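PDB 5YU3: lysine cyclodeaminase from Streptomyces pristinaespiralis, which catalyses the cyclising deamination of L-lysine to pipecolic acid, probably through transient oxidation and reduction by its bound NAD, with ammonia released. Local coordinates for residues L23-L35 and L120-L132. Numbering follows the deposited sequence.
Sequences LMRRIIDRLTGGL and LRTGAASAVASRL. With NAD (nicotinamide-adenine-dinucleotide), chain F; PRO (proline), chain G.
Thr32 OG1 sits at the edge of the Arg131 guanidinium, near its plane, and takes a weak hydrogen bond from Arg131 NH2 (2.8 Å, 115° at the hydrogen), while Ile28 CG2 approaches obliquely. A water in the same plane links Arg131 NH1 to Asp29 OD1. The Arg121 guanidinium receives proline and nicotinamide at its edge: NH2 donates to PRO OXT (2.8 Å, 154°) and NH1 weakly to NAD O7N. Deeper in the contact, helical segments 23-35 and 120-132 pack knobs-into-holes, their axes crossing at -59°, in a fold of the ornithine cyclodeaminase/mu-crystallin family. Ala124 is one knob, held among Met24, Ile27, Ile28 and Leu31; its CB lies 3.7 Å from Ile28 CG1, and the small methyl lets the helices come close. Ile28 answers as the reciprocal knob, set among Ala124, Ala127, Val128 and Arg131. Bent at its second and third torsions, Met24 folds its SD to 3.5 Å from Leu120 O.

Segment 120-132 also illustrates how one element can serve both core and active site. Ile27 CG2 packs on the CA of Arg121, whose NE pairs with Asp308. A leucine in place of Arg121 would probably leave the proline carboxylate without this charged mate and Asp308 without its salt bridge. At the far end, Thr32 OG1 donates to Ile28 O from above the carbonyl plane, on the face opposite Thr32 N.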
loop_
_atom_site.group_PDB
_atom_site.type_symbol
_atom_site.label_atom_id
_atom_site.label_comp_id
_atom_site.label_asym_id
_atom_site.label_seq_id
_atom_site.Cartn_x
_atom_site.Cartn_y
_atom_site.Cartn_z
ATOM N N LEU A 23 25.357 -7.444 10.304
ATOM C CA LEU A 23 24.111 -6.821 9.861
ATOM C C LEU A 23 22.914 -7.407 10.607
ATOM O O LEU A 23 21.997 -6.674 10.993
ATOM C CB LEU A 23 23.939 -6.990 8.353
ATOM C CG LEU A 23 22.712 -6.304 7.743
ATOM C CD1 LEU A 23 22.791 -4.778 7.872
ATOM C CD2 LEU A 23 22.555 -6.732 6.288
ATOM N N MET A 24 22.920 -8.718 10.835
ATOM C CA MET A 24 21.853 -9.328 11.625
ATOM C C MET A 24 21.875 -8.813 13.061
ATOM O O MET A 24 20.824 -8.497 13.626
ATOM C CB MET A 24 21.966 -10.854 11.580
ATOM C CG MET A 24 20.901 -11.595 12.419
ATOM S SD MET A 24 19.197 -11.308 11.854
ATOM C CE MET A 24 18.992 -12.590 10.638
ATOM N N ARG A 25 23.069 -8.678 13.655
ATOM C CA ARG A 25 23.165 -8.159 15.016
ATOM C C ARG A 25 22.652 -6.727 15.106
ATOM O O ARG A 25 21.978 -6.368 16.084
ATOM C CB ARG A 25 24.606 -8.232 15.521
ATOM C CG ARG A 25 25.014 -9.644 15.970
ATOM C CD ARG A 25 26.274 -9.639 16.830
ATOM N NE ARG A 25 26.637 -10.986 17.268
ATOM C CZ ARG A 25 27.482 -11.774 16.608
ATOM N NH1 ARG A 25 28.053 -11.336 15.486
ATOM N NH2 ARG A 25 27.761 -12.992 17.068
ATOM N N ARG A 26 22.958 -5.891 14.103
ATOM C CA ARG A 26 22.432 -4.528 14.105
ATOM C C ARG A 26 20.911 -4.532 14.120
ATOM O O ARG A 26 20.293 -3.749 14.849
ATOM C CB ARG A 26 22.927 -3.740 12.890
ATOM C CG ARG A 26 24.404 -3.405 12.922
ATOM C CD ARG A 26 24.795 -2.471 11.761
ATOM N NE ARG A 26 26.246 -2.404 11.608
ATOM C CZ ARG A 26 26.866 -1.737 10.642
ATOM N NH1 ARG A 26 26.162 -1.077 9.723
ATOM N NH2 ARG A 26 28.196 -1.735 10.590
ATOM N N ILE A 27 20.294 -5.406 13.322
ATOM C CA ILE A 27 18.835 -5.429 13.250
ATOM C C ILE A 27 18.241 -6.007 14.533
ATOM O O ILE A 27 17.218 -5.516 15.028
ATOM C CB ILE A 27 18.374 -6.189 11.992
ATOM C CG1 ILE A 27 18.795 -5.388 10.745
ATOM C CG2 ILE A 27 16.848 -6.381 11.984
ATOM C CD1 ILE A 27 18.673 -6.144 9.436
ATOM N N ILE A 28 18.877 -7.036 15.106
ATOM C CA ILE A 28 18.447 -7.526 16.416
ATOM C C ILE A 28 18.475 -6.398 17.445
ATOM O O ILE A 28 17.509 -6.192 18.191
ATOM C CB ILE A 28 19.314 -8.716 16.863
ATOM C CG1 ILE A 28 19.008 -9.954 16.013
ATOM C CG2 ILE A 28 19.117 -8.988 18.372
ATOM C CD1 ILE A 28 20.034 -11.082 16.181
ATOM N N ASP A 29 19.578 -5.644 17.500
ATOM C CA ASP A 29 19.696 -4.585 18.503
ATOM C C ASP A 29 18.659 -3.488 18.281
ATOM O O ASP A 29 18.038 -3.003 19.236
ATOM C CB ASP A 29 21.104 -3.982 18.483
ATOM C CG ASP A 29 22.170 -4.945 19.007
ATOM O OD1 ASP A 29 21.824 -5.916 19.710
ATOM O OD2 ASP A 29 23.362 -4.724 18.714
ATOM N N ARG A 30 18.456 -3.085 17.028
ATOM C CA ARG A 30 17.503 -2.013 16.754
ATOM C C ARG A 30 16.075 -2.458 17.037
ATOM O O ARG A 30 15.267 -1.685 17.570
ATOM C CB ARG A 30 17.647 -1.553 15.306
ATOM C CG ARG A 30 19.030 -1.046 15.005
ATOM C CD ARG A 30 19.242 0.309 15.635
ATOM N NE ARG A 30 18.727 1.322 14.743
ATOM C CZ ARG A 30 19.456 1.941 13.822
ATOM N NH1 ARG A 30 20.749 1.660 13.683
ATOM N NH2 ARG A 30 18.885 2.841 13.041
ATOM N N LEU A 31 15.743 -3.690 16.662
ATOM C CA LEU A 31 14.422 -4.230 16.951
ATOM C C LEU A 31 14.173 -4.308 18.455
ATOM O O LEU A 31 13.081 -3.972 18.930
ATOM C CB LEU A 31 14.292 -5.604 16.300
ATOM C CG LEU A 31 12.909 -6.210 16.130
ATOM C CD1 LEU A 31 11.908 -5.139 15.697
ATOM C CD2 LEU A 31 12.965 -7.361 15.113
ATOM N N THR A 32 15.180 -4.739 19.218
ATOM C CA THR A 32 15.045 -4.803 20.673
ATOM C C THR A 32 14.741 -3.431 21.264
ATOM O O THR A 32 13.820 -3.282 22.077
ATOM C CB THR A 32 16.325 -5.378 21.284
ATOM O OG1 THR A 32 16.525 -6.707 20.797
ATOM C CG2 THR A 32 16.225 -5.414 22.808
ATOM N N GLY A 33 15.504 -2.412 20.866
ATOM C CA GLY A 33 15.254 -1.076 21.379
ATOM C C GLY A 33 13.909 -0.531 20.940
ATOM O O GLY A 33 13.191 0.092 21.731
ATOM N N GLY A 34 13.546 -0.765 19.677
ATOM C CA GLY A 34 12.281 -0.260 19.174
ATOM C C GLY A 34 11.086 -0.913 19.839
ATOM O O GLY A 34 10.096 -0.245 20.146
ATOM N N LEU A 35 11.161 -2.227 20.067
ATOM C CA LEU A 35 10.090 -2.921 20.773
ATOM C C LEU A 35 9.942 -2.402 22.202
ATOM O O LEU A 35 8.818 -2.193 22.681
ATOM C CB LEU A 35 10.355 -4.429 20.748
ATOM C CG LEU A 35 10.018 -5.122 19.420
ATOM C CD1 LEU A 35 10.557 -6.555 19.377
ATOM C CD2 LEU A 35 8.507 -5.111 19.168
ATOM N N LEU A 120 15.735 -10.930 7.176
ATOM C CA LEU A 120 16.568 -10.474 8.282
ATOM C C LEU A 120 15.729 -10.116 9.502
ATOM O O LEU A 120 16.029 -10.559 10.617
ATOM C CB LEU A 120 17.409 -9.268 7.851
ATOM C CG LEU A 120 18.472 -9.594 6.797
ATOM C CD1 LEU A 120 19.209 -8.317 6.358
ATOM C CD2 LEU A 120 19.464 -10.630 7.311
ATOM N N ARG A 121 14.702 -9.271 9.329
ATOM C CA ARG A 121 13.991 -8.815 10.524
ATOM C C ARG A 121 13.103 -9.910 11.109
ATOM O O ARG A 121 12.762 -9.848 12.300
ATOM C CB ARG A 121 13.191 -7.522 10.238
ATOM C CG ARG A 121 12.152 -7.552 9.111
ATOM C CD ARG A 121 10.911 -8.362 9.504
ATOM N NE ARG A 121 9.664 -7.803 9.000
ATOM C CZ ARG A 121 8.518 -8.477 8.922
ATOM N NH1 ARG A 121 8.462 -9.768 9.279
ATOM N NH2 ARG A 121 7.423 -7.863 8.471
ATOM N N THR A 122 12.737 -10.909 10.305
ATOM C CA THR A 122 11.939 -12.022 10.809
ATOM C C THR A 122 12.792 -12.958 11.657
ATOM O O THR A 122 12.350 -13.417 12.721
ATOM C CB THR A 122 11.296 -12.768 9.638
ATOM O OG1 THR A 122 10.529 -11.834 8.868
ATOM C CG2 THR A 122 10.359 -13.871 10.119
ATOM N N GLY A 123 14.018 -13.241 11.206
ATOM C CA GLY A 123 14.968 -13.915 12.076
ATOM C C GLY A 123 15.260 -13.111 13.326
ATOM O O GLY A 123 15.299 -13.654 14.435
ATOM N N ALA A 124 15.457 -11.796 13.169
ATOM C CA ALA A 124 15.784 -10.959 14.314
ATOM C C ALA A 124 14.673 -10.982 15.356
ATOM O O ALA A 124 14.947 -11.025 16.558
ATOM C CB ALA A 124 16.051 -9.519 13.867
ATOM N N ALA A 125 13.417 -10.942 14.915
ATOM C CA ALA A 125 12.313 -10.915 15.873
ATOM C C ALA A 125 12.279 -12.202 16.690
ATOM O O ALA A 125 12.088 -12.161 17.915
ATOM C CB ALA A 125 10.986 -10.698 15.147
ATOM N N SER A 126 12.475 -13.350 16.027
ATOM C CA SER A 126 12.582 -14.615 16.754
ATOM C C SER A 126 13.744 -14.591 17.740
ATOM O O SER A 126 13.640 -15.136 18.847
ATOM C CB SER A 126 12.733 -15.783 15.777
ATOM O OG SER A 126 11.528 -16.036 15.075
ATOM N N ALA A 127 14.864 -13.965 17.358
ATOM C CA ALA A 127 16.008 -13.876 18.262
ATOM C C ALA A 127 15.687 -13.026 19.484
ATOM O O ALA A 127 16.080 -13.371 20.604
ATOM C CB ALA A 127 17.229 -13.306 17.529
ATOM N N VAL A 128 14.977 -11.905 19.291
ATOM C CA VAL A 128 14.560 -11.086 20.430
ATOM C C VAL A 128 13.673 -11.892 21.372
ATOM O O VAL A 128 13.856 -11.870 22.600
ATOM C CB VAL A 128 13.838 -9.814 19.945
ATOM C CG1 VAL A 128 13.249 -9.039 21.126
ATOM C CG2 VAL A 128 14.802 -8.936 19.168
ATOM N N ALA A 129 12.685 -12.592 20.816
ATOM C CA ALA A 129 11.764 -13.361 21.656
ATOM C C ALA A 129 12.469 -14.521 22.339
ATOM O O ALA A 129 12.165 -14.842 23.495
ATOM C CB ALA A 129 10.600 -13.902 20.828
ATOM N N SER A 130 13.386 -15.182 21.627
ATOM C CA SER A 130 14.027 -16.372 22.179
ATOM C C SER A 130 15.054 -16.014 23.241
ATOM O O SER A 130 15.281 -16.795 24.172
ATOM C CB SER A 130 14.672 -17.189 21.063
ATOM O OG SER A 130 13.717 -17.630 20.116
ATOM N N ARG A 131 15.689 -14.847 23.129
ATOM C CA ARG A 131 16.543 -14.392 24.215
ATOM C C ARG A 131 15.747 -14.268 25.507
ATOM O O ARG A 131 16.250 -14.592 26.591
ATOM C CB ARG A 131 17.191 -13.058 23.837
ATOM C CG ARG A 131 18.530 -12.810 24.477
ATOM C CD ARG A 131 19.297 -11.797 23.647
ATOM N NE ARG A 131 18.403 -10.718 23.243
ATOM C CZ ARG A 131 18.792 -9.624 22.597
ATOM N NH1 ARG A 131 20.076 -9.466 22.267
ATOM N NH2 ARG A 131 17.892 -8.693 22.280
ATOM N N LEU A 132 14.492 -13.822 25.409
ATOM C CA LEU A 132 13.655 -13.654 26.593
ATOM C C LEU A 132 13.093 -14.976 27.111
ATOM O O LEU A 132 12.899 -15.122 28.325
ATOM C CB LEU A 132 12.490 -12.705 26.291
ATOM C CG LEU A 132 12.791 -11.198 26.270
ATOM C CD1 LEU A 132 11.809 -10.478 25.359
ATOM C CD2 LEU A 132 12.747 -10.614 27.671
HETATM P PA NAD F . 9.342 -20.914 1.582
HETATM O O1A NAD F . 8.412 -21.314 0.479
HETATM O O2A NAD F . 10.754 -20.471 1.257
HETATM O O5B NAD F . 9.501 -22.167 2.580
HETATM C C5B NAD F . 8.339 -22.778 3.153
HETATM C C4B NAD F . 8.675 -24.250 3.338
HETATM O O4B NAD F . 7.623 -24.885 4.068
HETATM C C3B NAD F . 8.764 -24.985 1.997
HETATM O O3B NAD F . 10.075 -25.571 1.838
HETATM C C2B NAD F . 7.687 -26.053 2.092
HETATM O O2B NAD F . 8.039 -27.289 1.477
HETATM C C1B NAD F . 7.556 -26.224 3.589
HETATM N N9A NAD F . 6.302 -26.834 4.080
HETATM C C8A NAD F . 5.046 -26.686 3.597
HETATM N N7A NAD F . 4.159 -27.406 4.357
HETATM C C5A NAD F . 4.872 -28.010 5.337
HETATM C C6A NAD F . 4.595 -28.909 6.473
HETATM N N6A NAD F . 3.334 -29.320 6.744
HETATM N N1A NAD F . 5.639 -29.282 7.247
HETATM C C2A NAD F . 6.908 -28.897 7.018
HETATM N N3A NAD F . 7.239 -28.092 5.994
HETATM C C4A NAD F . 6.279 -27.628 5.147
HETATM O O3 NAD F . 8.596 -19.743 2.428
HETATM P PN NAD F . 9.219 -18.839 3.591
HETATM O O1N NAD F . 10.199 -19.677 4.380
HETATM O O2N NAD F . 9.659 -17.528 2.977
HETATM O O5D NAD F . 7.923 -18.508 4.491
HETATM C C5D NAD F . 7.370 -19.506 5.351
HETATM C C4D NAD F . 6.217 -18.890 6.144
HETATM O O4D NAD F . 6.688 -17.774 6.900
HETATM C C3D NAD F . 5.127 -18.346 5.235
HETATM O O3D NAD F . 3.846 -18.579 5.861
HETATM C C2D NAD F . 5.389 -16.856 5.233
HETATM O O2D NAD F . 4.240 -16.083 4.861
HETATM C C1D NAD F . 5.812 -16.668 6.675
HETATM N N1N NAD F . 6.514 -15.422 6.960
HETATM C C2N NAD F . 6.337 -14.870 8.168
HETATM C C3N NAD F . 6.969 -13.683 8.511
HETATM C C7N NAD F . 6.752 -13.120 9.876
HETATM O O7N NAD F . 7.097 -11.984 10.130
HETATM N N7N NAD F . 6.213 -13.917 10.815
HETATM C C4N NAD F . 7.835 -13.070 7.601
HETATM C C5N NAD F . 8.020 -13.687 6.365
HETATM C C6N NAD F . 7.354 -14.876 6.062
HETATM N N PRO G . 3.872 -11.905 6.742
HETATM C CA PRO G . 5.070 -11.390 5.890
HETATM C C PRO G . 5.615 -10.056 6.473
HETATM O O PRO G . 6.328 -9.423 5.674
HETATM C CB PRO G . 4.566 -11.270 4.720
HETATM C CG PRO G . 3.542 -12.516 4.628
HETATM C CD PRO G . 3.379 -12.959 5.834
HETATM O OXT PRO G . 5.406 -9.650 7.671
HETATM O O HOH W 1 20.114 -6.521 21.442
#